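PDB 5JLD: arginyl-tRNA synthetase, putative from Plasmodium falciparum, which probably catalyses the ATP-dependent attachment of L-arginine to tRNA(Arg), releasing AMP and diphosphate. Local coordinates for residues Q19-I22 against Q23-P27; Q46-N49 against A50-I53. All coordinates share one frame; numbering follows the deposited sequence.

Interaction 1: residues Q19-I22 against Q23-P27; sequences QNSI and QKCFP
Gln19 and Gln23, one turn apart on helix 10-25, run side by side in the same direction, and their terminal amides lie nearly coplanar (27° between planes). Both chains bend at chi2 and carry their amides along the same side of the helix, where Gln19 NE2 makes a weak, bent hydrogen bond to Gln23 OE1 (3.1 Å). Their strongest polar partners are in the loop that follows: Ala33 N for Gln19 OE1 and the carbonyl of Ile29 for Gln23 NE2. Gln19 NE2 also bonds to the carbonyl of Glu31, and Gln23 NE2 makes a weak bond to Pro27 O.

The tightly packed side holds Ser21, Ile22 and Cys25. With chi1 at -73°, Cys25 SG sits beside its own backbone N and comes within 3.2 Å of Ser21 O, while Ser21 OG is hydrogen-bonded to the carbonyl of Ile73. Helix 66-75 covers this side, where Ile22 meets Ile73 and Cys25 meets Phe72. Cys25 CB also lies 3.5 Å above one face of the Phe26 ring, offset toward its rim. The solvent side is looser: Asn20 is exposed, and Lys24 lays its CB against Asn20 O (3.4 Å) before its extended chain leads away to Asn76.

Four successive i to i+4 backbone bonds connect the two segments, from Gln23 N to Gln19 O (2.9 Å) through to Phe26 N to Ile22 O (2.8 Å). Phe26 then leaves helical geometry. This is the C-terminal end of an amphipathic helix, packed against helices 66-75 and 49-57 in the arginyl-tRNA synthetase N-terminal domain.

Interaction 2: residues Q46-N49 against A50-I53; sequences QCNN and AINI
Asn48 O receives the backbone N of Ile51 at 3.0 Å, an i to i+3 hydrogen bond, as the chain turns from strand 45-47 into helix 49-57. The next backbone bond has the i to i+4 spacing of a helix: Ile53 N meets Asn49 O at 2.9 Å. A water bridges the junction, donating to Cys47 O (2.9 Å) and accepting from Ala50 N (2.8 Å).

Among the side chains, Gln46 NE2 gives Asn48 OD1 a straight bond of 2.8 Å along a lone pair, in the planes of both amides. Cys47 SG accepts a long, weak one from Asn49 N. Asn49 CG lies anti to its own carbonyl carbon (chi1 -75°), and its amide is held by the loop after helix 10-25, where ND2 bonds to Glu31 OE2 and the carbonyl of Asp32, and OD1 to Ile34 N.

The van der Waals contacts are of carbon with polar atoms: Ile51 runs alongside Asn48, its CD1 3.9 Å from ND2, and Ile53 CG1 lies 3.2 Å from Asn49 O.

The chemistry implies that water serves a first-turn N-H while the buried Asn49 amide, gripped by three bonds, ties the helix start to residues 31-34.

Both interactions lie within the arginyl-tRNA synthetase N-terminal domain, with centres about 12 Å apart and on the same side of the chain's centre. They follow in series: interaction 1 closes helix 10-25, and interaction 2 leads from strand 45-47 of the four-stranded antiparallel sheet into helix 49-57. They touch directly by packing, with Ile22 CD1 3.8 Å from Asn49 CB and Phe26 CE2 4.1 Å from Ile53 CG2. Helix 66-75 packs against both, and Glu31 is a polar partner to each. The end of one helix and the start of the next are thus held together by side-chain packing with helix 66-75 and by polar bonds to Glu31, in a part of the chain well away from its centre.

Interaction 1: residues Q19-I22 against Q23-P27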
ATOM      1  N   GLN A  19     -19.903 -12.854  17.672  1.00 40.12           N
ATOM      2  CA  GLN A  19     -20.218 -11.788  18.625  1.00 45.77           C
ATOM      3  C   GLN A  19     -21.640 -11.941  19.152  1.00 39.95           C
ATOM      4  O   GLN A  19     -21.887 -11.851  20.369  1.00 43.19           O
ATOM      5  CB  GLN A  19     -20.043 -10.397  17.974  1.00 41.76           C
ATOM      6  CG  GLN A  19     -20.166  -9.231  18.952  1.00 41.81           C
ATOM      7  CD  GLN A  19     -19.081  -9.244  20.009  1.00 44.77           C
ATOM      8  OE1 GLN A  19     -17.899  -9.080  19.704  1.00 49.07           O
ATOM      9  NE2 GLN A  19     -19.474  -9.457  21.262  1.00 43.94           N
ATOM     10  N   ASN A  20     -22.577 -12.190  18.243  1.00 37.29           N
ATOM     11  CA  ASN A  20     -23.965 -12.349  18.676  1.00 40.31           C
ATOM     12  C   ASN A  20     -24.100 -13.603  19.542  1.00 47.23           C
ATOM     13  O   ASN A  20     -24.785 -13.569  20.579  1.00 48.50           O
ATOM     14  CB  ASN A  20     -24.930 -12.419  17.486  1.00 45.33           C
ATOM     15  CG  ASN A  20     -24.952 -11.113  16.656  1.00 50.98           C
ATOM     16  OD1 ASN A  20     -24.401 -10.089  17.066  1.00 49.89           O
ATOM     17  ND2 ASN A  20     -25.604 -11.160  15.497  1.00 43.35           N
ATOM     18  N   SER A  21     -23.446 -14.703  19.146  1.00 43.88           N
ATOM     19  CA  SER A  21     -23.561 -15.901  20.005  1.00 44.21           C
ATOM     20  C   SER A  21     -22.979 -15.695  21.412  1.00 37.71           C
ATOM     21  O   SER A  21     -23.557 -16.130  22.401  1.00 46.56           O
ATOM     22  CB  SER A  21     -22.889 -17.107  19.378  1.00 42.16           C
ATOM     23  OG  SER A  21     -23.097 -18.231  20.205  1.00 47.06           O
ATOM     24  N   ILE A  22     -21.841 -15.020  21.486  1.00 39.47           N
ATOM     25  CA  ILE A  22     -21.188 -14.711  22.749  1.00 49.81           C
ATOM     26  C   ILE A  22     -22.093 -13.856  23.618  1.00 52.93           C
ATOM     27  O   ILE A  22     -22.290 -14.154  24.800  1.00 56.41           O
ATOM     28  CB  ILE A  22     -19.839 -13.972  22.525  1.00 46.42           C
ATOM     29  CG1 ILE A  22     -18.761 -14.949  22.030  1.00 48.38           C
ATOM     30  CG2 ILE A  22     -19.380 -13.298  23.809  1.00 41.54           C
ATOM     31  CD1 ILE A  22     -17.525 -14.244  21.462  1.00 50.93           C
ATOM     32  N   GLN A  23     -22.651 -12.802  23.024  1.00 48.77           N
ATOM     33  CA  GLN A  23     -23.580 -11.927  23.740  1.00 54.44           C
ATOM     34  C   GLN A  23     -24.782 -12.688  24.280  1.00 50.12           C
ATOM     35  O   GLN A  23     -25.215 -12.463  25.409  1.00 48.71           O
ATOM     36  CB  GLN A  23     -24.063 -10.795  22.837  1.00 64.32           C
ATOM     37  CG  GLN A  23     -24.094  -9.469  23.542  1.00 72.72           C
ATOM     38  CD  GLN A  23     -22.722  -9.091  24.063  1.00 74.83           C
ATOM     39  OE1 GLN A  23     -21.723  -9.218  23.354  1.00 73.73           O
ATOM     40  NE2 GLN A  23     -22.663  -8.651  25.312  1.00 75.46           N
ATOM     41  N   LYS A  24     -25.319 -13.587  23.466  1.00 48.75           N
ATOM     42  CA  LYS A  24     -26.462 -14.400  23.877  1.00 50.78           C
ATOM     43  C   LYS A  24     -26.084 -15.345  25.034  1.00 63.32           C
ATOM     44  O   LYS A  24     -26.852 -15.532  25.991  1.00 59.76           O
ATOM     45  CB  LYS A  24     -26.981 -15.189  22.675  1.00 53.68           C
ATOM     46  CG  LYS A  24     -28.335 -15.863  22.864  1.00 63.79           C
ATOM     47  CD  LYS A  24     -28.780 -16.557  21.577  1.00 63.51           C
ATOM     48  CE  LYS A  24     -29.888 -17.577  21.834  1.00 63.58           C
ATOM     49  NZ  LYS A  24     -30.069 -18.512  20.676  1.00 57.42           N
ATOM     50  N   CYS A  25     -24.891 -15.933  24.940  1.00 61.56           N
ATOM     51  CA  CYS A  25     -24.380 -16.833  25.971  1.00 58.77           C
ATOM     52  C   CYS A  25     -24.145 -16.116  27.289  1.00 54.61           C
ATOM     53  O   CYS A  25     -24.489 -16.620  28.352  1.00 58.95           O
ATOM     54  CB  CYS A  25     -23.063 -17.474  25.529  1.00 57.29           C
ATOM     55  SG  CYS A  25     -23.229 -18.716  24.271  1.00 48.58           S
ATOM     56  N   PHE A  26     -23.530 -14.943  27.203  1.00 49.58           N
ATOM     57  CA  PHE A  26     -23.169 -14.200  28.392  1.00 56.05           C
ATOM     58  C   PHE A  26     -23.619 -12.738  28.269  1.00 52.66           C
ATOM     59  O   PHE A  26     -22.807 -11.862  27.993  1.00 55.73           O
ATOM     60  CB  PHE A  26     -21.660 -14.311  28.619  1.00 57.78           C
ATOM     61  CG  PHE A  26     -21.139 -15.732  28.540  1.00 58.08           C
ATOM     62  CD1 PHE A  26     -21.386 -16.635  29.571  1.00 59.00           C
ATOM     63  CD2 PHE A  26     -20.409 -16.164  27.438  1.00 56.25           C
ATOM     64  CE1 PHE A  26     -20.912 -17.947  29.512  1.00 54.42           C
ATOM     65  CE2 PHE A  26     -19.932 -17.472  27.367  1.00 53.62           C
ATOM     66  CZ  PHE A  26     -20.187 -18.366  28.406  1.00 51.53           C
ATOM     67  N   PRO A  27     -24.925 -12.484  28.475  1.00 50.97           N
ATOM     68  CA  PRO A  27     -25.569 -11.184  28.202  1.00 58.15           C
ATOM     69  C   PRO A  27     -24.837  -9.971  28.767  1.00 74.36           C
ATOM     70  O   PRO A  27     -24.728  -8.954  28.074  1.00 78.50           O
ATOM     71  CB  PRO A  27     -26.942 -11.334  28.856  1.00 54.90           C
ATOM     72  CG  PRO A  27     -27.228 -12.807  28.786  1.00 56.77           C
ATOM     73  CD  PRO A  27     -25.897 -13.500  28.936  1.00 54.05           C
TER

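Interaction 2: residues Q46-N49 against A50-I53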
ATOM      1  N   GLN A  46     -11.734 -19.308  12.298  1.00 37.64           N
ATOM      2  CA  GLN A  46     -11.557 -19.741  13.664  1.00 39.12           C
ATOM      3  C   GLN A  46     -11.775 -18.594  14.646  1.00 47.18           C
ATOM      4  O   GLN A  46     -11.437 -17.448  14.350  1.00 42.11           O
ATOM      5  CB  GLN A  46     -10.160 -20.306  13.823  1.00 45.07           C
ATOM      6  CG  GLN A  46      -9.658 -20.420  15.236  1.00 45.58           C
ATOM      7  CD  GLN A  46      -8.360 -21.176  15.263  1.00 49.36           C
ATOM      8  OE1 GLN A  46      -8.069 -21.941  14.337  1.00 48.68           O
ATOM      9  NE2 GLN A  46      -7.549 -20.945  16.297  1.00 42.73           N
ATOM     10  N   CYS A  47     -12.345 -18.901  15.806  1.00 47.00           N
ATOM     11  CA  CYS A  47     -12.574 -17.910  16.844  1.00 46.39           C
ATOM     12  C   CYS A  47     -12.103 -18.464  18.175  1.00 45.68           C
ATOM     13  O   CYS A  47     -12.435 -19.593  18.543  1.00 50.99           O
ATOM     14  CB  CYS A  47     -14.047 -17.516  16.913  1.00 52.36           C
ATOM     15  SG  CYS A  47     -14.458 -16.532  18.383  1.00 50.46           S
ATOM     16  N   ASN A  48     -11.327 -17.664  18.897  1.00 38.59           N
ATOM     17  CA  ASN A  48     -10.621 -18.137  20.076  1.00 41.35           C
ATOM     18  C   ASN A  48     -11.178 -17.620  21.397  1.00 40.67           C
ATOM     19  O   ASN A  48     -10.625 -17.924  22.468  1.00 44.36           O
ATOM     20  CB  ASN A  48      -9.134 -17.771  19.964  1.00 44.03           C
ATOM     21  CG  ASN A  48      -8.351 -18.788  19.148  1.00 45.98           C
ATOM     22  OD1 ASN A  48      -8.653 -19.032  17.986  1.00 45.62           O
ATOM     23  ND2 ASN A  48      -7.356 -19.400  19.768  1.00 54.11           N
ATOM     24  N   ASN A  49     -12.302 -16.904  21.336  1.00 36.36           N
ATOM     25  CA  ASN A  49     -12.784 -16.146  22.498  1.00 38.57           C
ATOM     26  C   ASN A  49     -13.178 -16.990  23.694  1.00 42.02           C
ATOM     27  O   ASN A  49     -13.119 -16.511  24.832  1.00 50.15           O
ATOM     28  CB  ASN A  49     -13.954 -15.250  22.100  1.00 50.81           C
ATOM     29  CG  ASN A  49     -13.500 -14.031  21.321  1.00 53.88           C
ATOM     30  OD1 ASN A  49     -13.286 -14.108  20.115  1.00 55.01           O
ATOM     31  ND2 ASN A  49     -13.323 -12.908  22.010  1.00 53.95           N
ATOM     32  N   ALA A  50     -13.538 -18.249  23.460  1.00 42.83           N
ATOM     33  CA  ALA A  50     -13.886 -19.133  24.566  1.00 47.75           C
ATOM     34  C   ALA A  50     -12.717 -19.273  25.532  1.00 45.73           C
ATOM     35  O   ALA A  50     -12.910 -19.422  26.733  1.00 42.68           O
ATOM     36  CB  ALA A  50     -14.317 -20.514  24.056  1.00 42.83           C
ATOM     37  N   ILE A  51     -11.499 -19.224  25.003  1.00 53.44           N
ATOM     38  CA  ILE A  51     -10.316 -19.435  25.832  1.00 52.26           C
ATOM     39  C   ILE A  51     -10.161 -18.256  26.800  1.00 46.17           C
ATOM     40  O   ILE A  51      -9.995 -18.441  28.009  1.00 51.63           O
ATOM     41  CB  ILE A  51      -9.068 -19.636  24.958  1.00 53.73           C
ATOM     42  CG1 ILE A  51      -9.249 -20.924  24.140  1.00 61.07           C
ATOM     43  CG2 ILE A  51      -7.794 -19.709  25.816  1.00 44.82           C
ATOM     44  CD1 ILE A  51      -8.183 -21.178  23.096  1.00 57.46           C
ATOM     45  N   ASN A  52     -10.303 -17.050  26.280  1.00 44.43           N
ATOM     46  CA  ASN A  52     -10.244 -15.863  27.131  1.00 53.64           C
ATOM     47  C   ASN A  52     -11.421 -15.756  28.109  1.00 60.68           C
ATOM     48  O   ASN A  52     -11.247 -15.340  29.262  1.00 61.25           O
ATOM     49  CB  ASN A  52     -10.146 -14.615  26.262  1.00 57.20           C
ATOM     50  CG  ASN A  52      -8.738 -14.416  25.716  1.00 71.68           C
ATOM     51  OD1 ASN A  52      -7.841 -15.232  25.971  1.00 63.94           O
ATOM     52  ND2 ASN A  52      -8.536 -13.342  24.958  1.00 81.01           N
ATOM     53  N   ILE A  53     -12.609 -16.165  27.673  1.00 58.31           N
ATOM     54  CA  ILE A  53     -13.760 -16.147  28.567  1.00 45.04           C
ATOM     55  C   ILE A  53     -13.544 -17.139  29.700  1.00 51.09           C
ATOM     56  O   ILE A  53     -13.903 -16.865  30.842  1.00 59.03           O
ATOM     57  CB  ILE A  53     -15.068 -16.461  27.820  1.00 44.90           C
ATOM     58  CG1 ILE A  53     -15.367 -15.350  26.810  1.00 50.95           C
ATOM     59  CG2 ILE A  53     -16.227 -16.573  28.797  1.00 44.01           C
ATOM     60  CD1 ILE A  53     -16.548 -15.622  25.910  1.00 51.71           C
TER
HETATM   61  O   HOH W   1     -13.604 -19.881  21.128  1.00 47.27           O